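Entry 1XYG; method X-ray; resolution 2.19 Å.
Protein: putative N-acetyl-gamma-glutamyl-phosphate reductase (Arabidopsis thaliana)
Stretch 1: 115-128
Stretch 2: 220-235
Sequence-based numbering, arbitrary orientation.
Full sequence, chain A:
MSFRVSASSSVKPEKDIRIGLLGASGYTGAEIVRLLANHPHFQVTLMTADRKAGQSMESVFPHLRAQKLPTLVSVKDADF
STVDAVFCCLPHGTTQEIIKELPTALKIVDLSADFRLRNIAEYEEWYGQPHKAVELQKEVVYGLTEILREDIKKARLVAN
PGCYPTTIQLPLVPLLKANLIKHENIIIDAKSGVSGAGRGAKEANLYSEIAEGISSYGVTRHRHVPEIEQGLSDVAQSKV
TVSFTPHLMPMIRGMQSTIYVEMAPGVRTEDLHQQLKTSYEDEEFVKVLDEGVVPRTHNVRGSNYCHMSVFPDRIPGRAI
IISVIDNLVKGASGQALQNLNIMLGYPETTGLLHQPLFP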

# COMPACT_ATOMS: atom_id res chain seq x y z
N PHE A 115 -33.83 2.00 6.50
CA PHE A 115 -34.90 3.00 6.43
C PHE A 115 -34.74 3.98 5.27
O PHE A 115 -35.45 4.98 5.19
CB PHE A 115 -34.98 3.80 7.74
CG PHE A 115 -35.67 3.07 8.86
CD1 PHE A 115 -37.05 2.91 8.86
CD2 PHE A 115 -34.94 2.54 9.92
CE1 PHE A 115 -37.70 2.25 9.89
CE2 PHE A 115 -35.57 1.87 10.96
CZ PHE A 115 -36.96 1.72 10.95
N ARG A 116 -33.82 3.69 4.36
CA ARG A 116 -33.56 4.57 3.23
C ARG A 116 -34.62 4.47 2.13
O ARG A 116 -35.03 5.49 1.56
CB ARG A 116 -32.18 4.28 2.62
CG ARG A 116 -30.99 4.50 3.58
CD ARG A 116 -29.65 4.20 2.89
NE ARG A 116 -28.55 4.12 3.84
CZ ARG A 116 -27.43 3.44 3.63
NH1 ARG A 116 -27.25 2.79 2.49
NH2 ARG A 116 -26.50 3.39 4.58
N LEU A 117 -35.07 3.26 1.83
CA LEU A 117 -36.06 3.08 0.77
C LEU A 117 -37.49 3.30 1.28
O LEU A 117 -37.90 2.72 2.28
CB LEU A 117 -35.94 1.67 0.18
CG LEU A 117 -34.59 1.32 -0.46
CD1 LEU A 117 -34.56 -0.16 -0.75
CD2 LEU A 117 -34.37 2.10 -1.75
N ARG A 118 -38.26 4.16 0.61
CA ARG A 118 -39.64 4.41 1.04
C ARG A 118 -40.59 3.33 0.54
O ARG A 118 -41.60 3.04 1.18
CB ARG A 118 -40.12 5.78 0.55
CG ARG A 118 -39.19 6.95 0.83
CD ARG A 118 -39.66 8.16 0.04
NE ARG A 118 -39.87 7.78 -1.34
CZ ARG A 118 -40.25 8.59 -2.32
NH1 ARG A 118 -40.49 9.87 -2.09
NH2 ARG A 118 -40.40 8.11 -3.54
N ASN A 119 -40.28 2.75 -0.60
CA ASN A 119 -41.12 1.69 -1.15
C ASN A 119 -40.82 0.37 -0.46
O ASN A 119 -39.75 -0.20 -0.63
CB ASN A 119 -40.89 1.56 -2.65
CG ASN A 119 -41.86 0.60 -3.28
OD1 ASN A 119 -41.95 -0.56 -2.88
ND2 ASN A 119 -42.61 1.08 -4.26
N ILE A 120 -41.79 -0.12 0.31
CA ILE A 120 -41.66 -1.36 1.07
C ILE A 120 -41.31 -2.59 0.23
O ILE A 120 -40.40 -3.34 0.57
CB ILE A 120 -42.96 -1.61 1.86
CG1 ILE A 120 -43.23 -0.41 2.77
CG2 ILE A 120 -42.85 -2.88 2.70
CD1 ILE A 120 -42.08 -0.06 3.70
N ALA A 121 -42.06 -2.81 -0.84
CA ALA A 121 -41.82 -3.96 -1.73
C ALA A 121 -40.39 -3.89 -2.26
O ALA A 121 -39.72 -4.91 -2.44
CB ALA A 121 -42.81 -3.93 -2.91
N GLU A 122 -39.94 -2.68 -2.52
CA GLU A 122 -38.60 -2.44 -3.03
C GLU A 122 -37.55 -2.87 -2.00
O GLU A 122 -36.55 -3.50 -2.33
CB GLU A 122 -38.46 -0.96 -3.36
CG GLU A 122 -37.51 -0.65 -4.47
CD GLU A 122 -37.89 0.63 -5.18
OE1 GLU A 122 -38.71 0.58 -6.11
OE2 GLU A 122 -37.37 1.69 -4.78
N TYR A 123 -37.79 -2.54 -0.73
CA TYR A 123 -36.86 -2.91 0.32
C TYR A 123 -36.76 -4.42 0.43
O TYR A 123 -35.67 -4.97 0.60
CB TYR A 123 -37.31 -2.35 1.68
CG TYR A 123 -36.56 -2.92 2.87
CD1 TYR A 123 -35.31 -2.41 3.25
CD2 TYR A 123 -37.07 -4.01 3.59
CE1 TYR A 123 -34.60 -2.97 4.31
CE2 TYR A 123 -36.35 -4.58 4.64
CZ TYR A 123 -35.12 -4.06 5.00
OH TYR A 123 -34.39 -4.65 6.02
N GLU A 124 -37.90 -5.08 0.32
CA GLU A 124 -37.97 -6.52 0.43
C GLU A 124 -37.25 -7.26 -0.70
O GLU A 124 -36.53 -8.23 -0.44
CB GLU A 124 -39.43 -6.97 0.50
CG GLU A 124 -39.63 -8.19 1.36
CD GLU A 124 -41.08 -8.62 1.45
OE1 GLU A 124 -41.93 -7.78 1.83
OE2 GLU A 124 -41.36 -9.79 1.15
N GLU A 125 -37.45 -6.82 -1.93
CA GLU A 125 -36.81 -7.48 -3.06
C GLU A 125 -35.29 -7.30 -3.03
O GLU A 125 -34.54 -8.22 -3.39
CB GLU A 125 -37.36 -6.96 -4.39
CG GLU A 125 -36.87 -5.60 -4.82
CD GLU A 125 -36.92 -5.40 -6.33
OE1 GLU A 125 -36.19 -6.12 -7.05
OE2 GLU A 125 -37.69 -4.54 -6.81
N TRP A 126 -34.82 -6.13 -2.60
CA TRP A 126 -33.39 -5.88 -2.56
C TRP A 126 -32.68 -6.32 -1.28
O TRP A 126 -31.46 -6.56 -1.29
CB TRP A 126 -33.10 -4.39 -2.77
CG TRP A 126 -33.25 -3.94 -4.18
CD1 TRP A 126 -34.37 -3.43 -4.77
CD2 TRP A 126 -32.25 -4.01 -5.20
NE1 TRP A 126 -34.13 -3.17 -6.10
CE2 TRP A 126 -32.83 -3.52 -6.39
CE3 TRP A 126 -30.91 -4.44 -5.22
CZ2 TRP A 126 -32.13 -3.45 -7.60
CZ3 TRP A 126 -30.21 -4.37 -6.42
CH2 TRP A 126 -30.82 -3.87 -7.59
N TYR A 127 -33.41 -6.44 -0.18
CA TYR A 127 -32.78 -6.85 1.08
C TYR A 127 -33.14 -8.24 1.59
O TYR A 127 -32.67 -8.65 2.64
CB TYR A 127 -33.04 -5.78 2.15
CG TYR A 127 -32.13 -4.57 2.00
CD1 TYR A 127 -30.85 -4.59 2.53
CD2 TYR A 127 -32.51 -3.47 1.23
CE1 TYR A 127 -29.95 -3.55 2.30
CE2 TYR A 127 -31.62 -2.42 0.99
CZ TYR A 127 -30.33 -2.47 1.52
OH TYR A 127 -29.41 -1.50 1.23
N GLY A 128 -33.98 -8.95 0.84
CA GLY A 128 -34.34 -10.32 1.19
C GLY A 128 -35.16 -10.60 2.44
O GLY A 128 -35.12 -11.71 2.98
N THR A 220 -24.02 -5.38 -11.95
CA THR A 220 -25.43 -5.49 -12.33
C THR A 220 -26.39 -5.13 -11.20
O THR A 220 -27.24 -4.26 -11.35
CB THR A 220 -25.81 -6.91 -12.81
OG1 THR A 220 -24.86 -7.36 -13.78
CG2 THR A 220 -27.20 -6.88 -13.46
N ARG A 221 -26.26 -5.83 -10.08
CA ARG A 221 -27.13 -5.59 -8.94
C ARG A 221 -26.33 -5.38 -7.67
O ARG A 221 -25.56 -6.24 -7.24
CB ARG A 221 -28.07 -6.78 -8.71
CG ARG A 221 -29.02 -7.07 -9.85
CD ARG A 221 -29.85 -8.33 -9.56
NE ARG A 221 -30.78 -8.15 -8.44
CZ ARG A 221 -31.93 -7.49 -8.51
NH1 ARG A 221 -32.70 -7.39 -7.43
NH2 ARG A 221 -32.32 -6.93 -9.65
N HIS A 222 -26.50 -4.21 -7.08
CA HIS A 222 -25.85 -3.86 -5.83
C HIS A 222 -26.91 -3.13 -5.04
O HIS A 222 -27.67 -2.34 -5.61
CB HIS A 222 -24.64 -2.96 -6.05
CG HIS A 222 -23.97 -2.59 -4.77
ND1 HIS A 222 -24.46 -1.60 -3.94
CD2 HIS A 222 -22.91 -3.12 -4.13
CE1 HIS A 222 -23.73 -1.55 -2.84
NE2 HIS A 222 -22.78 -2.46 -2.93
N ARG A 223 -26.98 -3.39 -3.74
CA ARG A 223 -28.01 -2.78 -2.91
C ARG A 223 -28.14 -1.25 -2.95
O ARG A 223 -29.18 -0.71 -2.57
CB ARG A 223 -27.84 -3.26 -1.46
CG ARG A 223 -28.28 -4.70 -1.29
CD ARG A 223 -27.98 -5.22 0.10
NE ARG A 223 -28.63 -6.50 0.35
CZ ARG A 223 -28.50 -7.19 1.48
NH1 ARG A 223 -29.14 -8.35 1.63
NH2 ARG A 223 -27.73 -6.73 2.46
N HIS A 224 -27.11 -0.56 -3.43
CA HIS A 224 -27.19 0.90 -3.51
C HIS A 224 -27.99 1.35 -4.72
O HIS A 224 -28.45 2.49 -4.78
CB HIS A 224 -25.80 1.52 -3.55
CG HIS A 224 -25.12 1.56 -2.21
ND1 HIS A 224 -23.82 2.00 -2.05
CD2 HIS A 224 -25.56 1.23 -0.98
CE1 HIS A 224 -23.50 1.93 -0.77
NE2 HIS A 224 -24.53 1.47 -0.10
N VAL A 225 -28.18 0.45 -5.69
CA VAL A 225 -28.92 0.79 -6.90
C VAL A 225 -30.29 1.41 -6.62
O VAL A 225 -30.57 2.53 -7.06
CB VAL A 225 -29.10 -0.44 -7.83
CG1 VAL A 225 -30.06 -0.12 -8.96
CG2 VAL A 225 -27.75 -0.84 -8.42
N PRO A 226 -31.17 0.71 -5.88
CA PRO A 226 -32.49 1.28 -5.60
C PRO A 226 -32.43 2.61 -4.85
O PRO A 226 -33.27 3.49 -5.05
CB PRO A 226 -33.20 0.18 -4.81
CG PRO A 226 -32.07 -0.59 -4.19
CD PRO A 226 -31.05 -0.64 -5.29
N GLU A 227 -31.42 2.76 -3.99
CA GLU A 227 -31.25 3.99 -3.22
C GLU A 227 -30.91 5.14 -4.19
O GLU A 227 -31.46 6.24 -4.11
CB GLU A 227 -30.13 3.83 -2.20
CG GLU A 227 -29.95 5.03 -1.28
CD GLU A 227 -28.81 4.84 -0.30
OE1 GLU A 227 -28.43 3.68 -0.07
OE2 GLU A 227 -28.30 5.84 0.23
N ILE A 228 -29.99 4.85 -5.11
CA ILE A 228 -29.56 5.83 -6.09
C ILE A 228 -30.73 6.24 -6.99
O ILE A 228 -30.98 7.43 -7.19
CB ILE A 228 -28.45 5.25 -6.99
CG1 ILE A 228 -27.16 5.10 -6.19
CG2 ILE A 228 -28.25 6.13 -8.21
CD1 ILE A 228 -26.13 4.24 -6.88
N GLU A 229 -31.43 5.25 -7.53
CA GLU A 229 -32.56 5.51 -8.42
C GLU A 229 -33.71 6.24 -7.73
O GLU A 229 -34.39 7.07 -8.35
CB GLU A 229 -33.05 4.20 -9.06
CG GLU A 229 -31.96 3.45 -9.81
CD GLU A 229 -32.50 2.31 -10.65
OE1 GLU A 229 -33.59 1.79 -10.31
OE2 GLU A 229 -31.84 1.92 -11.65
N GLN A 230 -33.94 5.95 -6.45
CA GLN A 230 -35.01 6.61 -5.71
C GLN A 230 -34.76 8.12 -5.69
O GLN A 230 -35.63 8.91 -6.03
CB GLN A 230 -35.09 6.07 -4.28
CG GLN A 230 -36.15 6.76 -3.42
CD GLN A 230 -36.22 6.21 -2.01
OE1 GLN A 230 -36.73 5.11 -1.79
NE2 GLN A 230 -35.72 6.97 -1.05
N GLY A 231 -33.56 8.51 -5.29
CA GLY A 231 -33.22 9.92 -5.24
C GLY A 231 -33.30 10.60 -6.59
O GLY A 231 -33.83 11.70 -6.71
N LEU A 232 -32.76 9.95 -7.62
CA LEU A 232 -32.79 10.53 -8.96
C LEU A 232 -34.21 10.56 -9.52
O LEU A 232 -34.62 11.53 -10.16
CB LEU A 232 -31.87 9.75 -9.90
CG LEU A 232 -30.41 9.63 -9.48
CD1 LEU A 232 -29.60 9.05 -10.64
CD2 LEU A 232 -29.85 10.99 -9.07
N SER A 233 -34.97 9.50 -9.29
CA SER A 233 -36.34 9.44 -9.78
C SER A 233 -37.19 10.56 -9.19
O SER A 233 -38.01 11.16 -9.88
CB SER A 233 -36.98 8.09 -9.46
OG SER A 233 -36.39 7.05 -10.21
N ASP A 234 -37.01 10.83 -7.90
CA ASP A 234 -37.78 11.88 -7.25
C ASP A 234 -37.56 13.24 -7.89
O ASP A 234 -38.50 14.01 -8.05
CB ASP A 234 -37.43 11.97 -5.76
CG ASP A 234 -37.88 10.76 -4.97
OD1 ASP A 234 -38.82 10.05 -5.42
OD2 ASP A 234 -37.31 10.51 -3.89
N VAL A 235 -36.32 13.52 -8.27
CA VAL A 235 -36.00 14.79 -8.89
C VAL A 235 -36.44 14.86 -10.36
O VAL A 235 -36.99 15.86 -10.80
CB VAL A 235 -34.48 15.05 -8.80
CG1 VAL A 235 -33.71 14.12 -9.69
CG2 VAL A 235 -34.18 16.44 -9.16
O HOH W 1 -24.93 0.53 3.00
O HOH W 2 -38.25 3.48 -2.93
O HOH W 3 -35.73 2.95 -6.45
O HOH W 4 -29.72 0.68 -0.44

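Residues 120-127 form a short helix that follows a loop, and a longer helix takes up most of the second stretch, after a loop that begins at Thr 220, and runs on past Val 235. The N-to-C directions of the two helices differ by 153°, so they run roughly antiparallel, and their axes come no closer than 10.5 Å, which leaves room for sizeable side chains between them. The backbones come nearest at two places: Leu 117 CA lies 6.3 Å from Glu 227 CA, and Trp 126 CA lies 6.2 Å from Arg 223 CA. Asn 119 is the N-cap of the first helix, its OD1 accepting from Glu 122 N at 2.9 Å; His 222, before the turn that leads into the second, makes a capping bond in which its ND1 accepts from His 224 N at 2.9 Å. Each bond satisfies an amide that has no carbonyl of a preceding turn to bind. Gly 128 ends the first helix with positive phi, a conformation that glycine adopts easily.

Trp 126 has the largest buried area of the contact, and both faces of its indole are used. On one, the guanidinium of Arg 221 lies flat, its plane tilted by 11° and its CZ 4.1 Å from the centroid of the six-membered ring, which places the cation over the pi cloud. On the opposite face, Pro 226 CG sits 3.5 Å from the centroid of the five-membered ring, almost on its normal, in a CH-pi contact suited to the compact proline ring. Val 225 CB adds an apolar contact at 3.8 Å from Trp 126 CH2. Arg 221 also makes a long salt bridge, its NH1 3.7 Å from OE1 of the poorly ordered Glu 125.

Arg 223 combines two roles: its NE donates to Trp 126 O at 3.3 Å, near the C-terminal end of the first helix, while its aliphatic CG lies over the face of Tyr 127.

At the other end, Gln 230 reads the loop backbone with both ends of its amide. NE2 donates to Arg 116 O at 3.1 Å, and OE1 accepts from Arg 118 N at 3.0 Å; a carboxylate could not supply the donor. Leu 117, between the two bonded residues in sequence, packs its CD2 3.8 Å from Pro 226 CB. The flanking arginines reach acids on the second helix: Arg 116 NH1 binds Glu 227 OE1 at 3.0 Å in a buried salt bridge, and Arg 118 NH2 meets Asp 234 OD1 at 3.1 Å. Water completes the joint, one molecule donating to both Glu 122 OE2 and Gln 230 OE1 while accepting from Asn 119 N.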